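PDB 6QE2: monoacylglycerol lipase, which hydrolyses monoacylglycerols to free fatty acid and glycerol, as a lipase of the alpha/beta-hydrolase superfamily from the archaeon Palaeococcus ferrophilus. Local coordinates for residues G23-R28 with I160-V165; P49-S54 with L164-I169. All coordinates share one frame; numbering follows the deposited sequence.

Interaction 1 (G23-R28 with I160-V165)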
loop_
_atom_site.group_PDB
_atom_site.type_symbol
_atom_site.label_atom_id
_atom_site.label_comp_id
_atom_site.label_asym_id
_atom_site.label_seq_id
_atom_site.Cartn_x
_atom_site.Cartn_y
_atom_site.Cartn_z
ATOM N N GLY A 23 -5.471 4.053 -7.539
ATOM C CA GLY A 23 -5.276 4.675 -8.839
ATOM C C GLY A 23 -4.069 4.186 -9.615
ATOM O O GLY A 23 -3.905 4.584 -10.774
ATOM N N GLU A 24 -3.153 3.437 -8.992
ATOM C CA GLU A 24 -1.974 2.944 -9.714
ATOM C C GLU A 24 -2.114 1.449 -9.962
ATOM O O GLU A 24 -3.248 0.937 -10.133
ATOM C CB GLU A 24 -0.721 3.316 -8.923
ATOM C CG GLU A 24 -0.667 2.594 -7.557
ATOM C CD GLU A 24 0.738 2.544 -6.958
ATOM O OE1 GLU A 24 1.695 3.050 -7.581
ATOM O OE2 GLU A 24 0.847 2.065 -5.818
ATOM N N HIS A 25 -0.979 0.756 -10.088
ATOM C CA HIS A 25 -1.033 -0.641 -10.509
ATOM C C HIS A 25 0.342 -1.224 -10.261
ATOM O O HIS A 25 1.300 -0.507 -9.990
ATOM C CB HIS A 25 -1.426 -0.820 -12.004
ATOM C CG HIS A 25 -0.501 -0.113 -12.932
ATOM N ND1 HIS A 25 0.552 -0.755 -13.566
ATOM C CD2 HIS A 25 -0.422 1.191 -13.279
ATOM C CE1 HIS A 25 1.211 0.136 -14.294
ATOM N NE2 HIS A 25 0.639 1.323 -14.128
ATOM N N SER A 26 0.437 -2.555 -10.371
ATOM C CA SER A 26 1.669 -3.219 -9.956
ATOM C C SER A 26 2.812 -3.012 -10.940
ATOM O O SER A 26 3.971 -3.223 -10.570
ATOM C CB SER A 26 1.417 -4.715 -9.748
ATOM O OG SER A 26 0.985 -5.337 -10.951
ATOM N N GLY A 27 2.522 -2.573 -12.166
ATOM C CA GLY A 27 3.578 -2.368 -13.143
ATOM C C GLY A 27 4.524 -1.229 -12.817
ATOM O O GLY A 27 5.598 -1.150 -13.423
ATOM N N ARG A 28 4.175 -0.368 -11.861
ATOM C CA ARG A 28 5.067 0.718 -11.488
ATOM C C ARG A 28 6.204 0.261 -10.585
ATOM O O ARG A 28 7.081 1.067 -10.266
ATOM C CB ARG A 28 4.285 1.829 -10.783
ATOM C CG ARG A 28 3.175 2.435 -11.613
ATOM C CD ARG A 28 2.572 3.626 -10.878
ATOM N NE ARG A 28 3.509 4.746 -10.791
ATOM C CZ ARG A 28 3.592 5.571 -9.750
ATOM N NH1 ARG A 28 2.819 5.384 -8.692
ATOM N NH2 ARG A 28 4.459 6.574 -9.757
ATOM N N ILE A 160 1.390 10.832 -14.597
ATOM C CA ILE A 160 0.347 11.533 -15.317
ATOM C C ILE A 160 0.090 10.939 -16.686
ATOM O O ILE A 160 -1.038 10.869 -17.129
ATOM C CB ILE A 160 0.712 13.015 -15.484
ATOM C CG1 ILE A 160 0.569 13.735 -14.150
ATOM C CG2 ILE A 160 -0.167 13.665 -16.531
ATOM C CD1 ILE A 160 1.419 14.975 -14.050
ATOM N N GLU A 161 1.148 10.500 -17.343
ATOM C CA GLU A 161 1.030 9.950 -18.683
ATOM C C GLU A 161 0.737 8.461 -18.744
ATOM O O GLU A 161 0.427 7.934 -19.799
ATOM C CB GLU A 161 2.285 10.269 -19.472
ATOM C CG GLU A 161 2.465 11.755 -19.689
ATOM C CD GLU A 161 3.799 12.092 -20.293
ATOM O OE1 GLU A 161 4.711 11.250 -20.230
ATOM O OE2 GLU A 161 3.932 13.200 -20.835
ATOM N N ASP A 162 0.836 7.789 -17.610
ATOM C CA ASP A 162 0.567 6.362 -17.558
ATOM C C ASP A 162 -0.903 6.134 -17.846
ATOM O O ASP A 162 -1.749 6.599 -17.108
ATOM C CB ASP A 162 0.921 5.830 -16.171
ATOM C CG ASP A 162 0.995 4.323 -16.113
ATOM O OD1 ASP A 162 0.239 3.656 -16.827
ATOM O OD2 ASP A 162 1.804 3.810 -15.331
ATOM N N PRO A 163 -1.217 5.388 -18.898
ATOM C CA PRO A 163 -2.615 5.122 -19.247
ATOM C C PRO A 163 -3.349 4.186 -18.289
ATOM O O PRO A 163 -4.564 4.137 -18.331
ATOM C CB PRO A 163 -2.516 4.485 -20.633
ATOM C CG PRO A 163 -1.157 3.914 -20.690
ATOM C CD PRO A 163 -0.292 4.831 -19.896
ATOM N N LEU A 164 -2.623 3.430 -17.477
ATOM C CA LEU A 164 -3.224 2.541 -16.509
ATOM C C LEU A 164 -3.547 3.282 -15.211
ATOM O O LEU A 164 -4.297 2.777 -14.397
ATOM C CB LEU A 164 -2.297 1.365 -16.230
ATOM C CG LEU A 164 -2.094 0.435 -17.419
ATOM C CD1 LEU A 164 -1.130 -0.678 -17.080
ATOM C CD2 LEU A 164 -3.427 -0.134 -17.850
ATOM N N VAL A 165 -2.969 4.470 -15.022
ATOM C CA VAL A 165 -3.234 5.259 -13.825
ATOM C C VAL A 165 -4.517 6.048 -14.045
ATOM O O VAL A 165 -4.747 6.594 -15.132
ATOM C CB VAL A 165 -2.046 6.189 -13.505
ATOM C CG1 VAL A 165 -2.446 7.248 -12.484
ATOM C CG2 VAL A 165 -0.871 5.384 -12.986
HETATM O O HOH W 1 -5.098 1.702 -11.895
#

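Interaction 2 (P49-S54 with L164-I169)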
loop_
_atom_site.group_PDB
_atom_site.type_symbol
_atom_site.label_atom_id
_atom_site.label_comp_id
_atom_site.label_asym_id
_atom_site.label_seq_id
_atom_site.Cartn_x
_atom_site.Cartn_y
_atom_site.Cartn_z
ATOM N N PRO A 49 -8.992 -4.923 -8.210
ATOM C CA PRO A 49 -10.188 -4.682 -9.024
ATOM C C PRO A 49 -10.317 -3.196 -9.329
ATOM O O PRO A 49 -10.033 -2.346 -8.481
ATOM C CB PRO A 49 -11.329 -5.178 -8.130
ATOM C CG PRO A 49 -10.687 -6.163 -7.195
ATOM C CD PRO A 49 -9.287 -5.666 -6.974
ATOM N N GLY A 50 -10.710 -2.884 -10.562
ATOM C CA GLY A 50 -10.849 -1.488 -10.938
ATOM C C GLY A 50 -9.543 -0.748 -11.082
ATOM O O GLY A 50 -9.528 0.487 -11.031
ATOM N N HIS A 51 -8.436 -1.469 -11.248
ATOM C CA HIS A 51 -7.114 -0.872 -11.337
ATOM C C HIS A 51 -6.287 -1.624 -12.365
ATOM O O HIS A 51 -6.476 -2.825 -12.569
ATOM C CB HIS A 51 -6.374 -0.911 -9.996
ATOM C CG HIS A 51 -6.896 0.063 -8.989
ATOM N ND1 HIS A 51 -8.044 -0.160 -8.261
ATOM C CD2 HIS A 51 -6.421 1.264 -8.588
ATOM C CE1 HIS A 51 -8.258 0.864 -7.457
ATOM N NE2 HIS A 51 -7.285 1.742 -7.633
ATOM N N GLY A 52 -5.369 -0.897 -12.998
ATOM C CA GLY A 52 -4.364 -1.514 -13.853
ATOM C C GLY A 52 -4.957 -2.415 -14.913
ATOM O O GLY A 52 -5.909 -2.050 -15.617
ATOM N N LYS A 53 -4.393 -3.616 -15.027
ATOM C CA LYS A 53 -4.806 -4.598 -16.022
ATOM C C LYS A 53 -5.955 -5.477 -15.555
ATOM O O LYS A 53 -6.392 -6.358 -16.308
ATOM C CB LYS A 53 -3.615 -5.475 -16.413
ATOM C CG LYS A 53 -2.446 -4.695 -16.964
ATOM C CD LYS A 53 -1.228 -5.584 -17.138
ATOM C CE LYS A 53 -0.031 -4.775 -17.596
ATOM N NZ LYS A 53 1.126 -5.655 -17.925
ATOM N N SER A 54 -6.441 -5.275 -14.337
ATOM C CA SER A 54 -7.580 -6.013 -13.838
ATOM C C SER A 54 -8.871 -5.386 -14.357
ATOM O O SER A 54 -8.901 -4.206 -14.707
ATOM C CB SER A 54 -7.559 -6.030 -12.311
ATOM O OG SER A 54 -6.551 -6.914 -11.840
ATOM N N LEU A 164 -2.623 3.430 -17.477
ATOM C CA LEU A 164 -3.224 2.541 -16.509
ATOM C C LEU A 164 -3.547 3.282 -15.211
ATOM O O LEU A 164 -4.297 2.777 -14.397
ATOM C CB LEU A 164 -2.297 1.365 -16.230
ATOM C CG LEU A 164 -2.094 0.435 -17.419
ATOM C CD1 LEU A 164 -1.130 -0.678 -17.080
ATOM C CD2 LEU A 164 -3.427 -0.134 -17.850
ATOM N N VAL A 165 -2.969 4.470 -15.022
ATOM C CA VAL A 165 -3.234 5.259 -13.825
ATOM C C VAL A 165 -4.517 6.048 -14.045
ATOM O O VAL A 165 -4.747 6.594 -15.132
ATOM C CB VAL A 165 -2.046 6.189 -13.505
ATOM C CG1 VAL A 165 -2.446 7.248 -12.484
ATOM C CG2 VAL A 165 -0.871 5.384 -12.986
ATOM N N HIS A 166 -5.364 6.102 -13.018
ATOM C CA HIS A 166 -6.617 6.838 -13.091
ATOM C C HIS A 166 -6.822 7.585 -11.783
ATOM O O HIS A 166 -6.131 7.343 -10.791
ATOM C CB HIS A 166 -7.806 5.912 -13.377
ATOM C CG HIS A 166 -8.075 4.917 -12.289
ATOM N ND1 HIS A 166 -8.727 5.248 -11.120
ATOM C CD2 HIS A 166 -7.797 3.594 -12.201
ATOM C CE1 HIS A 166 -8.836 4.174 -10.358
ATOM N NE2 HIS A 166 -8.273 3.159 -10.989
ATOM N N ASP A 167 -7.798 8.494 -11.780
ATOM C CA ASP A 167 -8.079 9.315 -10.608
ATOM C C ASP A 167 -9.451 9.022 -10.011
ATOM O O ASP A 167 -10.017 9.870 -9.313
ATOM C CB ASP A 167 -7.952 10.799 -10.961
ATOM C CG ASP A 167 -9.105 11.310 -11.815
ATOM O OD1 ASP A 167 -9.747 10.507 -12.526
ATOM O OD2 ASP A 167 -9.368 12.529 -11.772
ATOM N N ARG A 168 -9.985 7.836 -10.260
ATOM C CA ARG A 168 -11.320 7.477 -9.808
ATOM C C ARG A 168 -11.275 6.801 -8.449
ATOM O O ARG A 168 -10.352 6.039 -8.145
ATOM C CB ARG A 168 -12.000 6.543 -10.810
ATOM C CG ARG A 168 -12.050 7.071 -12.230
ATOM C CD ARG A 168 -13.190 8.059 -12.379
ATOM N NE ARG A 168 -12.749 9.416 -12.104
ATOM C CZ ARG A 168 -13.562 10.418 -11.796
ATOM N NH1 ARG A 168 -14.870 10.214 -11.701
ATOM N NH2 ARG A 168 -13.062 11.620 -11.574
ATOM N N ILE A 169 -12.290 7.078 -7.639
ATOM C CA ILE A 169 -12.525 6.358 -6.395
ATOM C C ILE A 169 -14.032 6.260 -6.216
ATOM O O ILE A 169 -14.750 7.249 -6.403
ATOM C CB ILE A 169 -11.855 7.041 -5.182
ATOM C CG1 ILE A 169 -12.085 6.228 -3.902
ATOM C CG2 ILE A 169 -12.347 8.485 -5.001
ATOM C CD1 ILE A 169 -11.280 6.732 -2.700
HETATM O O HOH W 1 -5.098 1.702 -11.895
#

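Interaction 1 (G23-R28 with I160-V165)
H25 and D162 meet tip to tip: NE2 of the imidazole donates to OD2 of the carboxylate over 3.0 Å, and the bond is nearly straight at 172°. D162 OD2 lies in the ring plane, while the ring and carboxylate planes stand 81° apart; the N-H arrives on the syn side of the oxygen, somewhat out of the carboxylate plane. L164 covers one face of the same ring, its CB 3.8 Å from the H25 ring centroid in a CH-pi contact, with CD1 reaching over CE1 and ND1. On the opposite face sits R28 CG, set toward the rim, so aliphatic carbon lies on both faces of the imidazole. Farther along, V165 packs against the peptide of G23, where V165 CA makes a CH...O contact of 3.2 Å with G23 O.

This pairs the loop after strand 15-19 of the alpha/beta-hydrolase sheet with the segment leaving helix 153-161, part of the insertion that lies between the core strands 106-110 and 195-200. An alanine in place of H25 would probably leave D162 OD2 without this donor and open a gap between L164 and R28.

The carboxylate has a second hold: D162 OD1 accepts from L164 N at 2.9 Å, on the anti side and out of the carboxylate plane, an Asx turn within the type I beta turn D162-V165, whose V165 N bonds D162 O. A chi1 of -166° sets D162 CG anti to its backbone N, and the two oxygens beyond it divide between that amide and H25. R28 is held by a salt bridge to E24, NH1 to OE1 at 2.8 Å, and E234 also pairs with this guanidinium; the second carboxylate oxygen of E24 bonds Y29 OH and G21 N. A water donates to both E24 O and L164 O, tying the two backbones together.

Interaction 2 (P49-S54 with L164-I169)
The backbones come closest where G52 passes L164, CA to CA 5.0 Å, on the type II' beta turn H51-S54, which is closed by S54 N bonding H51 O. Here L164 lays CD2 3.8 Å from G52 O, and CD1 reaches the aliphatic part of K53 at CG. Deeper in, NE2 of H166 stands over one face of the H51 ring, 3.6 Å from H51 CD2 and displaced toward the rim. The two imidazoles are oblique, with planes at 47°. The same H166 NE2 gives a weak, bent hydrogen bond to G50 O, 3.0 Å long with 129° at the hydrogen.

Each ring is also pinned within its own segment. H51 ND1 donates to P49 O at 3.0 Å, the acceptor lying in the ring plane. H166 ND1 accepts from R168 N, at the entry to strand 168-170, and this bond too lies in the plane of its ring.

Because H166 ND1 accepts from R168 N, the ring's hydrogen is probably on NE2, consistent with a neutral imidazole, a state suited to lying over another imidazole without repulsion between charges.

Overall arrangement
Interactions 1 and 2 share L164 and V165, and their centres lie about 8 Å apart. Residues 160-169 run past two loops that follow neighbouring strands, 15-19 and 42-46. The loops also touch each other: H25 CB packs 3.5 Å from G52 CA. G23 O of interaction 1 probably accepts from H166 N of interaction 2, 3.1 Å away. The water of interaction 1 also accepts from G52 N, joining the second loop. E24 has its side chain about 4 Å from a bound glycerol and is close to the probable S87-H233-D203 triad but makes no contact with it; a bound lauryl dimethylamine-N-oxide touches I169, at the far end of 164-169, and lies about 8 Å from G23, consistent with a substrate pocket nearby.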